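Local coordinates for putative polyketide cyclase SMa1630 (Sinorhizobium meliloti 1021, PDB 4U13), which is a putative polyketide cyclase of the SnoaL-like family, whose substrate and reaction are not established, at residues S60-L66 / R78-R84. Numbering follows the deposited sequence.
Sequences SYVAEPL and RAKVSGR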
ATOM      1  N   SER A  60     -14.657  -2.353  -5.895  1.00 67.51           N
ATOM      2  CA  SER A  60     -13.207  -2.553  -6.144  1.00 62.55           C
ATOM      3  C   SER A  60     -12.397  -1.305  -5.741  1.00 62.52           C
ATOM      4  O   SER A  60     -11.593  -0.777  -6.514  1.00 61.95           O
ATOM      5  CB  SER A  60     -12.986  -2.836  -7.630  1.00 63.94           C
ATOM      6  OG  SER A  60     -13.740  -3.962  -8.061  1.00 71.05           O
ATOM      7  N   TYR A  61     -12.643  -0.808  -4.546  1.00 59.44           N
ATOM      8  CA  TYR A  61     -12.096   0.490  -4.134  1.00 59.24           C
ATOM      9  C   TYR A  61     -10.648   0.399  -3.681  1.00 60.72           C
ATOM     10  O   TYR A  61     -10.201  -0.634  -3.252  1.00 61.39           O
ATOM     11  CB  TYR A  61     -12.897   1.070  -2.960  1.00 57.94           C
ATOM     12  CG  TYR A  61     -12.824   0.196  -1.703  1.00 57.25           C
ATOM     13  CD1 TYR A  61     -13.734  -0.833  -1.494  1.00 55.55           C
ATOM     14  CD2 TYR A  61     -11.832   0.393  -0.755  1.00 58.69           C
ATOM     15  CE1 TYR A  61     -13.657  -1.634  -0.387  1.00 58.78           C
ATOM     16  CE2 TYR A  61     -11.765  -0.389   0.399  1.00 60.06           C
ATOM     17  CZ  TYR A  61     -12.670  -1.432   0.581  1.00 60.86           C
ATOM     18  OH  TYR A  61     -12.633  -2.249   1.731  1.00 59.44           O
ATOM     19  N   VAL A  62      -9.986   1.544  -3.704  1.00 57.79           N
ATOM     20  CA  VAL A  62      -8.731   1.778  -3.054  1.00 57.20           C
ATOM     21  C   VAL A  62      -8.952   2.889  -1.955  1.00 57.49           C
ATOM     22  O   VAL A  62      -9.433   3.963  -2.267  1.00 59.68           O
ATOM     23  CB  VAL A  62      -7.716   2.204  -4.164  1.00 61.51           C
ATOM     24  CG1 VAL A  62      -6.486   2.947  -3.631  1.00 62.80           C
ATOM     25  CG2 VAL A  62      -7.273   1.000  -5.004  1.00 63.24           C
ATOM     26  N   ALA A  63      -8.612   2.614  -0.685  1.00 58.19           N
ATOM     27  CA  ALA A  63      -8.519   3.601   0.392  1.00 54.77           C
ATOM     28  C   ALA A  63      -7.076   3.969   0.649  1.00 58.27           C
ATOM     29  O   ALA A  63      -6.284   3.140   1.018  1.00 59.38           O
ATOM     30  CB  ALA A  63      -9.118   3.070   1.672  1.00 55.55           C
ATOM     31  N   GLU A  64      -6.723   5.238   0.481  1.00 57.39           N
ATOM     32  CA  GLU A  64      -5.347   5.665   0.593  1.00 57.35           C
ATOM     33  C   GLU A  64      -5.235   6.672   1.756  1.00 55.56           C
ATOM     34  O   GLU A  64      -5.722   7.777   1.622  1.00 56.63           O
ATOM     35  CB  GLU A  64      -4.926   6.276  -0.746  1.00 60.00           C
ATOM     36  CG  GLU A  64      -3.677   7.146  -0.686  1.00 65.10           C
ATOM     37  CD  GLU A  64      -3.369   7.856  -1.999  1.00 75.82           C
ATOM     38  OE1 GLU A  64      -4.297   8.123  -2.832  1.00 86.37           O
ATOM     39  OE2 GLU A  64      -2.178   8.200  -2.170  1.00 80.87           O
ATOM     40  N   PRO A  65      -4.621   6.290   2.899  1.00 52.51           N
ATOM     41  CA  PRO A  65      -4.486   7.269   3.972  1.00 51.98           C
ATOM     42  C   PRO A  65      -3.704   8.522   3.529  1.00 54.76           C
ATOM     43  O   PRO A  65      -2.698   8.402   2.827  1.00 53.31           O
ATOM     44  CB  PRO A  65      -3.715   6.525   5.042  1.00 51.97           C
ATOM     45  CG  PRO A  65      -3.836   5.080   4.683  1.00 51.26           C
ATOM     46  CD  PRO A  65      -3.958   5.017   3.221  1.00 49.81           C
ATOM     47  N   LEU A  66      -4.217   9.706   3.887  1.00 54.11           N
ATOM     48  CA  LEU A  66      -3.611  10.979   3.518  1.00 57.99           C
ATOM     49  C   LEU A  66      -3.031  11.750   4.706  1.00 56.25           C
ATOM     50  O   LEU A  66      -2.113  12.507   4.529  1.00 53.53           O
ATOM     51  CB  LEU A  66      -4.654  11.897   2.885  1.00 60.67           C
ATOM     52  CG  LEU A  66      -5.291  11.420   1.583  1.00 66.30           C
ATOM     53  CD1 LEU A  66      -6.274  12.480   1.081  1.00 62.45           C
ATOM     54  CD2 LEU A  66      -4.213  11.094   0.548  1.00 67.69           C
ATOM     55  N   ARG A  78      -7.785  10.485   7.636  1.00 49.55           N
ATOM     56  CA  ARG A  78      -8.448  10.919   6.435  1.00 49.13           C
ATOM     57  C   ARG A  78      -7.940  10.030   5.307  1.00 47.87           C
ATOM     58  O   ARG A  78      -6.690   9.906   5.098  1.00 44.10           O
ATOM     59  CB  ARG A  78      -8.167  12.378   6.114  1.00 51.31           C
ATOM     60  CG  ARG A  78      -8.900  13.334   7.037  1.00 57.72           C
ATOM     61  CD  ARG A  78      -8.483  14.777   6.744  1.00 59.65           C
ATOM     62  NE  ARG A  78      -8.802  15.178   5.348  1.00 61.68           N
ATOM     63  CZ  ARG A  78      -9.951  15.759   4.959  1.00 58.54           C
ATOM     64  NH1 ARG A  78     -10.908  15.979   5.855  1.00 57.66           N
ATOM     65  NH2 ARG A  78     -10.141  16.093   3.677  1.00 54.08           N
ATOM     66  N   ALA A  79      -8.875   9.425   4.560  1.00 43.52           N
ATOM     67  CA  ALA A  79      -8.450   8.581   3.474  1.00 44.71           C
ATOM     68  C   ALA A  79      -9.175   8.871   2.172  1.00 45.34           C
ATOM     69  O   ALA A  79     -10.382   9.129   2.147  1.00 44.71           O
ATOM     70  CB  ALA A  79      -8.562   7.116   3.885  1.00 45.58           C
ATOM     71  N   LYS A  80      -8.424   8.888   1.080  1.00 47.82           N
ATOM     72  CA  LYS A  80      -9.030   9.125  -0.212  1.00 50.29           C
ATOM     73  C   LYS A  80      -9.524   7.774  -0.665  1.00 48.77           C
ATOM     74  O   LYS A  80      -8.794   6.801  -0.700  1.00 49.52           O
ATOM     75  CB  LYS A  80      -8.070   9.722  -1.214  1.00 53.69           C
ATOM     76  CG  LYS A  80      -8.813  10.213  -2.455  1.00 60.23           C
ATOM     77  CD  LYS A  80      -7.867  10.722  -3.548  1.00 67.77           C
ATOM     78  CE  LYS A  80      -7.225   9.572  -4.300  1.00 77.23           C
ATOM     79  NZ  LYS A  80      -5.905   9.967  -4.869  1.00 87.15           N
ATOM     80  N   VAL A  81     -10.802   7.710  -0.941  1.00 47.85           N
ATOM     81  CA  VAL A  81     -11.427   6.478  -1.420  1.00 47.67           C
ATOM     82  C   VAL A  81     -11.788   6.640  -2.887  1.00 48.47           C
ATOM     83  O   VAL A  81     -12.434   7.590  -3.277  1.00 47.16           O
ATOM     84  CB  VAL A  81     -12.671   6.144  -0.597  1.00 44.47           C
ATOM     85  CG1 VAL A  81     -13.263   4.872  -1.081  1.00 44.02           C
ATOM     86  CG2 VAL A  81     -12.246   6.057   0.858  1.00 45.36           C
ATOM     87  N   SER A  82     -11.420   5.665  -3.683  1.00 50.41           N
ATOM     88  CA  SER A  82     -11.474   5.799  -5.102  1.00 54.22           C
ATOM     89  C   SER A  82     -12.054   4.493  -5.613  1.00 55.00           C
ATOM     90  O   SER A  82     -11.659   3.428  -5.142  1.00 55.66           O
ATOM     91  CB  SER A  82     -10.015   5.961  -5.559  1.00 57.89           C
ATOM     92  OG  SER A  82      -9.946   6.398  -6.888  1.00 62.06           O
ATOM     93  N   GLY A  83     -12.950   4.545  -6.598  1.00 56.68           N
ATOM     94  CA  GLY A  83     -13.451   3.288  -7.223  1.00 55.90           C
ATOM     95  C   GLY A  83     -14.680   3.428  -8.105  1.00 56.59           C
ATOM     96  O   GLY A  83     -15.034   4.534  -8.522  1.00 57.24           O
ATOM     97  N   ARG A  84     -15.308   2.294  -8.375  1.00 56.70           N
ATOM     98  CA  ARG A  84     -16.508   2.203  -9.195  1.00 59.45           C
ATOM     99  C   ARG A  84     -17.747   2.419  -8.279  1.00 55.99           C
ATOM    100  O   ARG A  84     -18.371   1.478  -7.799  1.00 57.56           O
ATOM    101  CB  ARG A  84     -16.562   0.851  -9.963  1.00 61.55           C
ATOM    102  CG  ARG A  84     -17.757   0.691 -10.931  1.00 67.48           C
ATOM    103  CD  ARG A  84     -18.006  -0.737 -11.521  1.00 72.96           C
ATOM    104  NE  ARG A  84     -17.925  -1.816 -10.501  1.00 79.94           N
ATOM    105  CZ  ARG A  84     -16.805  -2.473 -10.133  1.00 81.82           C
ATOM    106  NH1 ARG A  84     -16.855  -3.407  -9.179  1.00 80.57           N
ATOM    107  NH2 ARG A  84     -15.626  -2.204 -10.707  1.00 83.65           N
TER
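Lys80, Leu66 and Ser60 lose the most surface where segments 60-66 and 78-84 meet; their strands, 62-66 and 78-82, pair antiparallel. Lys80 forms a hydrogen-bonded pair with Glu64 (Glu64 N to Lys80 O 2.9 Å, Lys80 N to Glu64 O 3.0 Å). Their side chains leave the same sheet face and close a salt bridge, Lys80 NZ to Glu64 OE1 at 3.2 Å; Lys80 NZ also hydrogen-bonds Gln2, and Glu64 OE2 the backbone N of Ser3, both of the second subunit. Leu66 N donates a hydrogen bond to Arg78 O (2.8 Å), and Leu66 CD1 touches Lys80 CB at 4.0 Å. At the other end Ser60, just past helix 44-59, accepts a weak hydrogen bond on OG from Arg84 NH1 (3.4 Å). On the reverse face Ala63 CB meets Val81 CG2 at 4.4 Å, while helix 8-19 packs against Ala63 and Pro65. This is a beta hairpin, formed by strands 62-71 and 74-82 at one edge of the curved sheet of the NTF2-like alpha+beta fold.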